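PDB 1XV5: DNA alpha-glucosyltransferase, which belongs to the GT-B clan of glycosyltransferases, built from two Rossmann-like domains, and holds uridine-5'-diphosphate in the cleft between them. Local coordinates for residues N174-R185 with R304-A315. Numbering follows the deposited sequence.
With UDP (uridine-5'-diphosphate), chain C.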
ATOM      1  N   ASN A 174      14.478   4.227  -7.030  1.00 15.49           N
ATOM      2  CA  ASN A 174      13.037   4.091  -7.104  1.00 14.78           C
ATOM      3  C   ASN A 174      12.687   2.626  -6.881  1.00 15.85           C
ATOM      4  O   ASN A 174      13.490   1.738  -7.170  1.00 16.29           O
ATOM      5  CB  ASN A 174      12.526   4.531  -8.471  1.00 15.80           C
ATOM      6  CG  ASN A 174      11.021   4.438  -8.579  1.00 16.64           C
ATOM      7  OD1 ASN A 174      10.482   3.485  -9.147  1.00 15.95           O
ATOM      8  ND2 ASN A 174      10.331   5.424  -8.018  1.00 16.59           N
ATOM      9  N   PHE A 175      11.490   2.377  -6.362  1.00 15.32           N
ATOM     10  CA  PHE A 175      11.030   1.017  -6.136  1.00 14.45           C
ATOM     11  C   PHE A 175       9.513   0.992  -6.224  1.00 13.29           C
ATOM     12  O   PHE A 175       8.860   2.034  -6.120  1.00 15.56           O
ATOM     13  CB  PHE A 175      11.462   0.515  -4.750  1.00 15.32           C
ATOM     14  CG  PHE A 175      10.506   0.883  -3.639  1.00 15.40           C
ATOM     15  CD1 PHE A 175       9.581  -0.044  -3.163  1.00 14.43           C
ATOM     16  CD2 PHE A 175      10.528   2.154  -3.078  1.00 14.73           C
ATOM     17  CE1 PHE A 175       8.690   0.288  -2.139  1.00 13.95           C
ATOM     18  CE2 PHE A 175       9.645   2.502  -2.055  1.00 13.88           C
ATOM     19  CZ  PHE A 175       8.722   1.564  -1.583  1.00 14.21           C
ATOM     20  N   GLN A 176       8.967  -0.199  -6.442  1.00 14.19           N
ATOM     21  CA  GLN A 176       7.523  -0.399  -6.485  1.00 14.28           C
ATOM     22  C   GLN A 176       7.246  -1.391  -5.368  1.00 13.15           C
ATOM     23  O   GLN A 176       8.049  -2.293  -5.136  1.00 14.93           O
ATOM     24  CB  GLN A 176       7.076  -1.049  -7.794  1.00 12.69           C
ATOM     25  CG  GLN A 176       7.323  -0.248  -9.042  1.00 14.08           C
ATOM     26  CD  GLN A 176       7.033  -1.068 -10.283  1.00 15.38           C
ATOM     27  OE1 GLN A 176       5.873  -1.355 -10.604  1.00 16.94           O
ATOM     28  NE2 GLN A 176       8.088  -1.469 -10.978  1.00 10.92           N
ATOM     29  N   PRO A 177       6.120  -1.236  -4.654  1.00 14.67           N
ATOM     30  CA  PRO A 177       5.770  -2.159  -3.564  1.00 12.29           C
ATOM     31  C   PRO A 177       5.157  -3.406  -4.218  1.00 13.28           C
ATOM     32  O   PRO A 177       4.008  -3.381  -4.666  1.00 13.25           O
ATOM     33  CB  PRO A 177       4.767  -1.353  -2.746  1.00 13.96           C
ATOM     34  CG  PRO A 177       4.069  -0.529  -3.789  1.00 13.11           C
ATOM     35  CD  PRO A 177       5.187  -0.093  -4.711  1.00 13.69           C
ATOM     36  N   PRO A 178       5.914  -4.516  -4.270  1.00 12.90           N
ATOM     37  CA  PRO A 178       5.464  -5.767  -4.884  1.00 13.49           C
ATOM     38  C   PRO A 178       4.568  -6.678  -4.066  1.00 13.66           C
ATOM     39  O   PRO A 178       4.568  -6.652  -2.840  1.00 14.67           O
ATOM     40  CB  PRO A 178       6.776  -6.484  -5.239  1.00 13.15           C
ATOM     41  CG  PRO A 178       7.903  -5.534  -4.773  1.00 12.40           C
ATOM     42  CD  PRO A 178       7.261  -4.696  -3.710  1.00 12.33           C
ATOM     43  N   MET A 179       3.818  -7.507  -4.782  1.00 15.25           N
ATOM     44  CA  MET A 179       2.934  -8.483  -4.169  1.00 15.58           C
ATOM     45  C   MET A 179       2.990  -9.738  -5.022  1.00 15.32           C
ATOM     46  O   MET A 179       3.184  -9.653  -6.234  1.00 14.02           O
ATOM     47  CB  MET A 179       1.498  -7.958  -4.137  1.00 17.14           C
ATOM     48  CG  MET A 179       0.505  -8.925  -3.532  1.00 19.41           C
ATOM     49  SD  MET A 179      -1.132  -8.191  -3.397  1.00 17.74           S
ATOM     50  CE  MET A 179      -1.889  -8.772  -4.927  1.00 19.09           C
ATOM     51  N   ASP A 180       2.854 -10.904  -4.396  1.00 15.67           N
ATOM     52  CA  ASP A 180       2.845 -12.141  -5.156  1.00 14.90           C
ATOM     53  C   ASP A 180       1.421 -12.209  -5.700  1.00 15.88           C
ATOM     54  O   ASP A 180       0.510 -12.727  -5.047  1.00 15.12           O
ATOM     55  CB  ASP A 180       3.111 -13.352  -4.262  1.00 15.76           C
ATOM     56  CG  ASP A 180       3.267 -14.635  -5.058  1.00 18.31           C
ATOM     57  OD1 ASP A 180       2.709 -14.711  -6.175  1.00 17.98           O
ATOM     58  OD2 ASP A 180       3.934 -15.571  -4.566  1.00 17.54           O
ATOM     59  N   ILE A 181       1.237 -11.655  -6.892  1.00 14.88           N
ATOM     60  CA  ILE A 181      -0.064 -11.611  -7.542  1.00 13.89           C
ATOM     61  C   ILE A 181      -0.564 -12.999  -7.945  1.00 16.22           C
ATOM     62  O   ILE A 181      -1.766 -13.274  -7.911  1.00 16.09           O
ATOM     63  CB  ILE A 181       0.015 -10.671  -8.764  1.00 14.08           C
ATOM     64  CG1 ILE A 181       0.142  -9.228  -8.261  1.00 13.32           C
ATOM     65  CG2 ILE A 181      -1.203 -10.850  -9.662  1.00 13.05           C
ATOM     66  CD1 ILE A 181       0.502  -8.210  -9.323  1.00 14.41           C
ATOM     67  N   VAL A 182       0.366 -13.871  -8.313  1.00 15.81           N
ATOM     68  CA  VAL A 182       0.027 -15.232  -8.705  1.00 16.68           C
ATOM     69  C   VAL A 182      -0.592 -15.969  -7.517  1.00 17.01           C
ATOM     70  O   VAL A 182      -1.608 -16.649  -7.650  1.00 16.15           O
ATOM     71  CB  VAL A 182       1.287 -16.000  -9.165  1.00 17.20           C
ATOM     72  CG1 VAL A 182       0.924 -17.431  -9.529  1.00 18.94           C
ATOM     73  CG2 VAL A 182       1.924 -15.289 -10.348  1.00 19.51           C
ATOM     74  N   LYS A 183       0.031 -15.826  -6.350  1.00 17.65           N
ATOM     75  CA  LYS A 183      -0.454 -16.485  -5.145  1.00 17.64           C
ATOM     76  C   LYS A 183      -1.881 -16.079  -4.786  1.00 17.43           C
ATOM     77  O   LYS A 183      -2.693 -16.920  -4.406  1.00 18.07           O
ATOM     78  CB  LYS A 183       0.483 -16.194  -3.973  1.00 20.48           C
ATOM     79  CG  LYS A 183       0.130 -16.963  -2.710  1.00 25.15           C
ATOM     80  CD  LYS A 183       1.242 -16.880  -1.675  1.00 29.46           C
ATOM     81  CE  LYS A 183       2.542 -17.443  -2.230  1.00 32.36           C
ATOM     82  NZ  LYS A 183       2.359 -18.810  -2.800  1.00 35.87           N
ATOM     83  N   VAL A 184      -2.191 -14.792  -4.896  1.00 15.57           N
ATOM     84  CA  VAL A 184      -3.536 -14.325  -4.590  1.00 13.81           C
ATOM     85  C   VAL A 184      -4.533 -14.928  -5.574  1.00 13.70           C
ATOM     86  O   VAL A 184      -5.604 -15.386  -5.176  1.00 14.65           O
ATOM     87  CB  VAL A 184      -3.623 -12.781  -4.637  1.00 15.50           C
ATOM     88  CG1 VAL A 184      -5.075 -12.332  -4.549  1.00 15.04           C
ATOM     89  CG2 VAL A 184      -2.828 -12.193  -3.480  1.00 14.50           C
ATOM     90  N   ARG A 185      -4.193 -14.942  -6.860  1.00 12.97           N
ATOM     91  CA  ARG A 185      -5.116 -15.526  -7.827  1.00 13.71           C
ATOM     92  C   ARG A 185      -5.346 -17.008  -7.559  1.00 13.51           C
ATOM     93  O   ARG A 185      -6.476 -17.492  -7.622  1.00 13.92           O
ATOM     94  CB  ARG A 185      -4.613 -15.373  -9.263  1.00 12.82           C
ATOM     95  CG  ARG A 185      -5.496 -16.164 -10.239  1.00 14.29           C
ATOM     96  CD  ARG A 185      -5.212 -15.898 -11.707  1.00 14.64           C
ATOM     97  NE  ARG A 185      -6.188 -16.610 -12.540  1.00 15.75           N
ATOM     98  CZ  ARG A 185      -6.450 -16.315 -13.809  1.00 17.60           C
ATOM     99  NH1 ARG A 185      -5.808 -15.318 -14.408  1.00 16.30           N
ATOM    100  NH2 ARG A 185      -7.365 -17.008 -14.477  1.00 19.19           N
ATOM    101  N   ARG A 304       6.230   4.645 -10.782  1.00 14.88           N
ATOM    102  CA  ARG A 304       5.845   3.309 -11.257  1.00 14.13           C
ATOM    103  C   ARG A 304       4.990   2.567 -10.233  1.00 12.72           C
ATOM    104  O   ARG A 304       4.418   1.530 -10.535  1.00 14.32           O
ATOM    105  CB  ARG A 304       7.079   2.426 -11.517  1.00 13.62           C
ATOM    106  CG  ARG A 304       7.994   2.849 -12.658  1.00 13.49           C
ATOM    107  CD  ARG A 304       9.155   1.854 -12.789  1.00 13.44           C
ATOM    108  NE  ARG A 304       9.965   1.801 -11.571  1.00 14.96           N
ATOM    109  CZ  ARG A 304      10.826   0.828 -11.279  1.00 16.88           C
ATOM    110  NH1 ARG A 304      11.514   0.866 -10.143  1.00 13.42           N
ATOM    111  NH2 ARG A 304      10.995  -0.188 -12.114  1.00 16.29           N
ATOM    112  N   SER A 305       4.894   3.100  -9.022  1.00 12.22           N
ATOM    113  CA  SER A 305       4.167   2.408  -7.969  1.00 12.41           C
ATOM    114  C   SER A 305       2.646   2.461  -7.896  1.00 13.31           C
ATOM    115  O   SER A 305       2.059   3.528  -7.701  1.00 12.20           O
ATOM    116  CB  SER A 305       4.709   2.845  -6.603  1.00 13.48           C
ATOM    117  OG  SER A 305       6.108   2.655  -6.517  1.00 13.19           O
ATOM    118  N   LEU A 306       2.014   1.302  -8.064  1.00 12.33           N
ATOM    119  CA  LEU A 306       0.576   1.209  -7.872  1.00 13.16           C
ATOM    120  C   LEU A 306       0.578   0.833  -6.396  1.00 12.91           C
ATOM    121  O   LEU A 306       1.640   0.529  -5.835  1.00 12.85           O
ATOM    122  CB  LEU A 306      -0.052   0.077  -8.691  1.00 12.72           C
ATOM    123  CG  LEU A 306      -0.459   0.422 -10.124  1.00 11.77           C
ATOM    124  CD1 LEU A 306      -0.961  -0.836 -10.822  1.00 12.48           C
ATOM    125  CD2 LEU A 306      -1.544   1.507 -10.110  1.00 10.50           C
ATOM    126  N   GLU A 307      -0.583   0.866  -5.761  1.00 13.47           N
ATOM    127  CA  GLU A 307      -0.682   0.517  -4.349  1.00 12.23           C
ATOM    128  C   GLU A 307      -1.175  -0.914  -4.210  1.00 12.30           C
ATOM    129  O   GLU A 307      -1.642  -1.515  -5.179  1.00 12.07           O
ATOM    130  CB  GLU A 307      -1.643   1.475  -3.651  1.00 13.67           C
ATOM    131  CG  GLU A 307      -1.169   2.907  -3.698  1.00 12.68           C
ATOM    132  CD  GLU A 307      -2.144   3.863  -3.057  1.00 15.27           C
ATOM    133  OE1 GLU A 307      -3.126   4.256  -3.722  1.00 14.38           O
ATOM    134  OE2 GLU A 307      -1.929   4.205  -1.879  1.00 15.30           O
ATOM    135  N   TYR A 308      -1.065  -1.468  -3.010  1.00 12.24           N
ATOM    136  CA  TYR A 308      -1.512  -2.836  -2.804  1.00 12.34           C
ATOM    137  C   TYR A 308      -2.984  -3.038  -3.125  1.00 12.22           C
ATOM    138  O   TYR A 308      -3.348  -4.052  -3.713  1.00 11.84           O
ATOM    139  CB  TYR A 308      -1.193  -3.295  -1.382  1.00 12.05           C
ATOM    140  CG  TYR A 308       0.263  -3.667  -1.242  1.00 12.71           C
ATOM    141  CD1 TYR A 308       1.134  -2.901  -0.473  1.00 11.96           C
ATOM    142  CD2 TYR A 308       0.788  -4.751  -1.951  1.00 12.06           C
ATOM    143  CE1 TYR A 308       2.499  -3.201  -0.419  1.00 11.88           C
ATOM    144  CE2 TYR A 308       2.143  -5.055  -1.905  1.00 11.52           C
ATOM    145  CZ  TYR A 308       2.991  -4.279  -1.143  1.00 12.63           C
ATOM    146  OH  TYR A 308       4.337  -4.575  -1.124  1.00 15.07           O
ATOM    147  N   THR A 309      -3.836  -2.082  -2.761  1.00 13.47           N
ATOM    148  CA  THR A 309      -5.249  -2.242  -3.072  1.00 12.90           C
ATOM    149  C   THR A 309      -5.462  -2.293  -4.584  1.00 12.12           C
ATOM    150  O   THR A 309      -6.402  -2.928  -5.049  1.00 13.63           O
ATOM    151  CB  THR A 309      -6.119  -1.123  -2.450  1.00 12.90           C
ATOM    152  OG1 THR A 309      -5.535   0.155  -2.716  1.00 13.48           O
ATOM    153  CG2 THR A 309      -6.239  -1.329  -0.938  1.00 13.46           C
ATOM    154  N   HIS A 310      -4.599  -1.627  -5.350  1.00 12.48           N
ATOM    155  CA  HIS A 310      -4.702  -1.670  -6.815  1.00 13.03           C
ATOM    156  C   HIS A 310      -4.453  -3.116  -7.254  1.00 11.72           C
ATOM    157  O   HIS A 310      -5.242  -3.721  -7.981  1.00 11.08           O
ATOM    158  CB  HIS A 310      -3.614  -0.819  -7.483  1.00 12.25           C
ATOM    159  CG  HIS A 310      -3.890   0.651  -7.502  1.00 12.82           C
ATOM    160  ND1 HIS A 310      -3.008   1.572  -6.980  1.00 10.82           N
ATOM    161  CD2 HIS A 310      -4.894   1.365  -8.064  1.00 11.61           C
ATOM    162  CE1 HIS A 310      -3.453   2.791  -7.226  1.00 13.13           C
ATOM    163  NE2 HIS A 310      -4.595   2.694  -7.883  1.00 11.83           N
ATOM    164  N   LEU A 311      -3.326  -3.653  -6.808  1.00 11.14           N
ATOM    165  CA  LEU A 311      -2.927  -5.006  -7.170  1.00 11.13           C
ATOM    166  C   LEU A 311      -3.909  -6.073  -6.719  1.00 10.92           C
ATOM    167  O   LEU A 311      -4.151  -7.047  -7.431  1.00 10.26           O
ATOM    168  CB  LEU A 311      -1.537  -5.303  -6.600  1.00 11.18           C
ATOM    169  CG  LEU A 311      -0.442  -4.280  -6.924  1.00 11.10           C
ATOM    170  CD1 LEU A 311       0.891  -4.799  -6.398  1.00 10.26           C
ATOM    171  CD2 LEU A 311      -0.361  -4.035  -8.440  1.00  9.97           C
ATOM    172  N   GLU A 312      -4.481  -5.888  -5.538  1.00 10.68           N
ATOM    173  CA  GLU A 312      -5.424  -6.853  -5.007  1.00 11.20           C
ATOM    174  C   GLU A 312      -6.671  -6.986  -5.883  1.00 11.60           C
ATOM    175  O   GLU A 312      -7.210  -8.077  -6.029  1.00 10.33           O
ATOM    176  CB  GLU A 312      -5.780  -6.472  -3.565  1.00 12.01           C
ATOM    177  CG  GLU A 312      -4.615  -6.750  -2.611  1.00 12.65           C
ATOM    178  CD  GLU A 312      -4.739  -6.078  -1.253  1.00 15.78           C
ATOM    179  OE1 GLU A 312      -4.004  -6.500  -0.334  1.00 16.23           O
ATOM    180  OE2 GLU A 312      -5.543  -5.132  -1.100  1.00 13.39           O
ATOM    181  N   LEU A 313      -7.120  -5.890  -6.483  1.00 12.92           N
ATOM    182  CA  LEU A 313      -8.302  -5.965  -7.341  1.00 14.11           C
ATOM    183  C   LEU A 313      -8.064  -6.870  -8.547  1.00 14.29           C
ATOM    184  O   LEU A 313      -8.871  -7.753  -8.851  1.00 15.36           O
ATOM    185  CB  LEU A 313      -8.716  -4.569  -7.822  1.00 14.75           C
ATOM    186  CG  LEU A 313      -9.094  -3.580  -6.718  1.00 15.64           C
ATOM    187  CD1 LEU A 313      -9.753  -2.355  -7.338  1.00 16.47           C
ATOM    188  CD2 LEU A 313     -10.045  -4.247  -5.728  1.00 17.16           C
ATOM    189  N   GLY A 314      -6.952  -6.655  -9.236  1.00 15.45           N
ATOM    190  CA  GLY A 314      -6.664  -7.475 -10.396  1.00 15.19           C
ATOM    191  C   GLY A 314      -6.335  -8.909 -10.028  1.00 15.67           C
ATOM    192  O   GLY A 314      -6.722  -9.848 -10.721  1.00 15.75           O
ATOM    193  N   ALA A 315      -5.634  -9.081  -8.916  1.00 14.06           N
ATOM    194  CA  ALA A 315      -5.231 -10.409  -8.482  1.00 14.15           C
ATOM    195  C   ALA A 315      -6.360 -11.344  -8.060  1.00 13.15           C
ATOM    196  O   ALA A 315      -6.273 -12.548  -8.292  1.00 12.55           O
ATOM    197  CB  ALA A 315      -4.206 -10.292  -7.357  1.00 13.69           C
TER
HETATM  198  N1  UDP C1402      -5.780  -3.309   4.331  1.00 14.65           N
HETATM  199  C2  UDP C1402      -6.355  -4.281   5.125  1.00 15.39           C
HETATM  200  N3  UDP C1402      -7.364  -3.837   5.941  1.00 15.20           N
HETATM  201  C4  UDP C1402      -7.851  -2.546   6.032  1.00 15.59           C
HETATM  202  C5  UDP C1402      -7.210  -1.603   5.168  1.00 15.10           C
HETATM  203  C6  UDP C1402      -6.218  -2.007   4.369  1.00 15.14           C
HETATM  204  O2  UDP C1402      -6.002  -5.448   5.099  1.00 17.04           O
HETATM  205  O4  UDP C1402      -8.768  -2.299   6.815  1.00 15.42           O
HETATM  206  C1' UDP C1402      -4.678  -3.715   3.452  1.00 15.00           C
HETATM  207  C2' UDP C1402      -4.926  -3.483   1.966  1.00 14.74           C
HETATM  208  O2' UDP C1402      -5.716  -4.515   1.414  1.00 16.48           O
HETATM  209  C3' UDP C1402      -3.490  -3.453   1.458  1.00 15.37           C
HETATM  210  C4' UDP C1402      -2.791  -2.655   2.558  1.00 15.24           C
HETATM  211  O4' UDP C1402      -3.555  -2.920   3.765  1.00 15.06           O
HETATM  212  O3' UDP C1402      -2.975  -4.783   1.418  1.00 14.08           O
HETATM  213  C5' UDP C1402      -2.727  -1.159   2.322  1.00 11.90           C
HETATM  214  O5' UDP C1402      -1.692  -0.862   1.393  1.00 14.32           O
HETATM  215  PA  UDP C1402      -1.879   0.170   0.191  1.00 13.76           P
HETATM  216  O1A UDP C1402      -0.584   0.185  -0.521  1.00 13.92           O
HETATM  217  O2A UDP C1402      -3.115  -0.183  -0.557  1.00 15.24           O
HETATM  218  O3A UDP C1402      -2.146   1.624   0.894  1.00 14.14           O
HETATM  219  PB  UDP C1402      -1.597   2.279   2.293  1.00 15.09           P
HETATM  220  O1B UDP C1402      -1.422   3.732   2.042  1.00 14.27           O
HETATM  221  O2B UDP C1402      -2.496   1.838   3.383  1.00 17.29           O
HETATM  222  O3B UDP C1402      -0.167   1.624   2.505  1.00 16.48           O
HETATM  223  O   HOH W   1       7.740   3.774  -8.430  1.00 13.15           O
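At the interdomain linker of a GT-B fold, the chain leaving the last strand of the N-terminal sheet runs along the loop 304-307 and the UDP-binding helix 308-315, Pro177 and Met179 packing against Tyr308. Pro177 CB lies 3.7 Å from Tyr308 CE1, and Met179 CB meets the ring edge at CE2. Tyr308 OH donates to Pro178 O (2.7 Å), reaching it from above the carbonyl plane. Met179 starts with CG anti to its nitrogen (chi1 179°); the extended CB-CG-SD run sets SD beside Glu312 CG, and the bend at chi3 turns CE onto Ala315 CB (3.7 Å). Val184 CG1 and Ile181 CG2 close on the same alanine methyl, where the axes of 181-185 and 308-315 cross at -47°. At the other end Arg304 grips Asn174 OD1 side-on through NE and NH1, both 3.0 Å and in the guanidinium plane; Glu394 is a second partner of NH1. Water 1 bridges Asn174 OD1, Arg304 N, from which it accepts, and Ser305 OG. On the ligand side, Tyr308 N and Thr309 N bond UDP O1A and O2A (3.0 Å each), and the Glu312 carboxylate takes both ribose hydroxyls, O3' on OE1 and O2' on OE2. Here the linker packs against this helix; its N-terminus at the diphosphate and a glutamate on the ribose are typical of the GT-B nucleotide site.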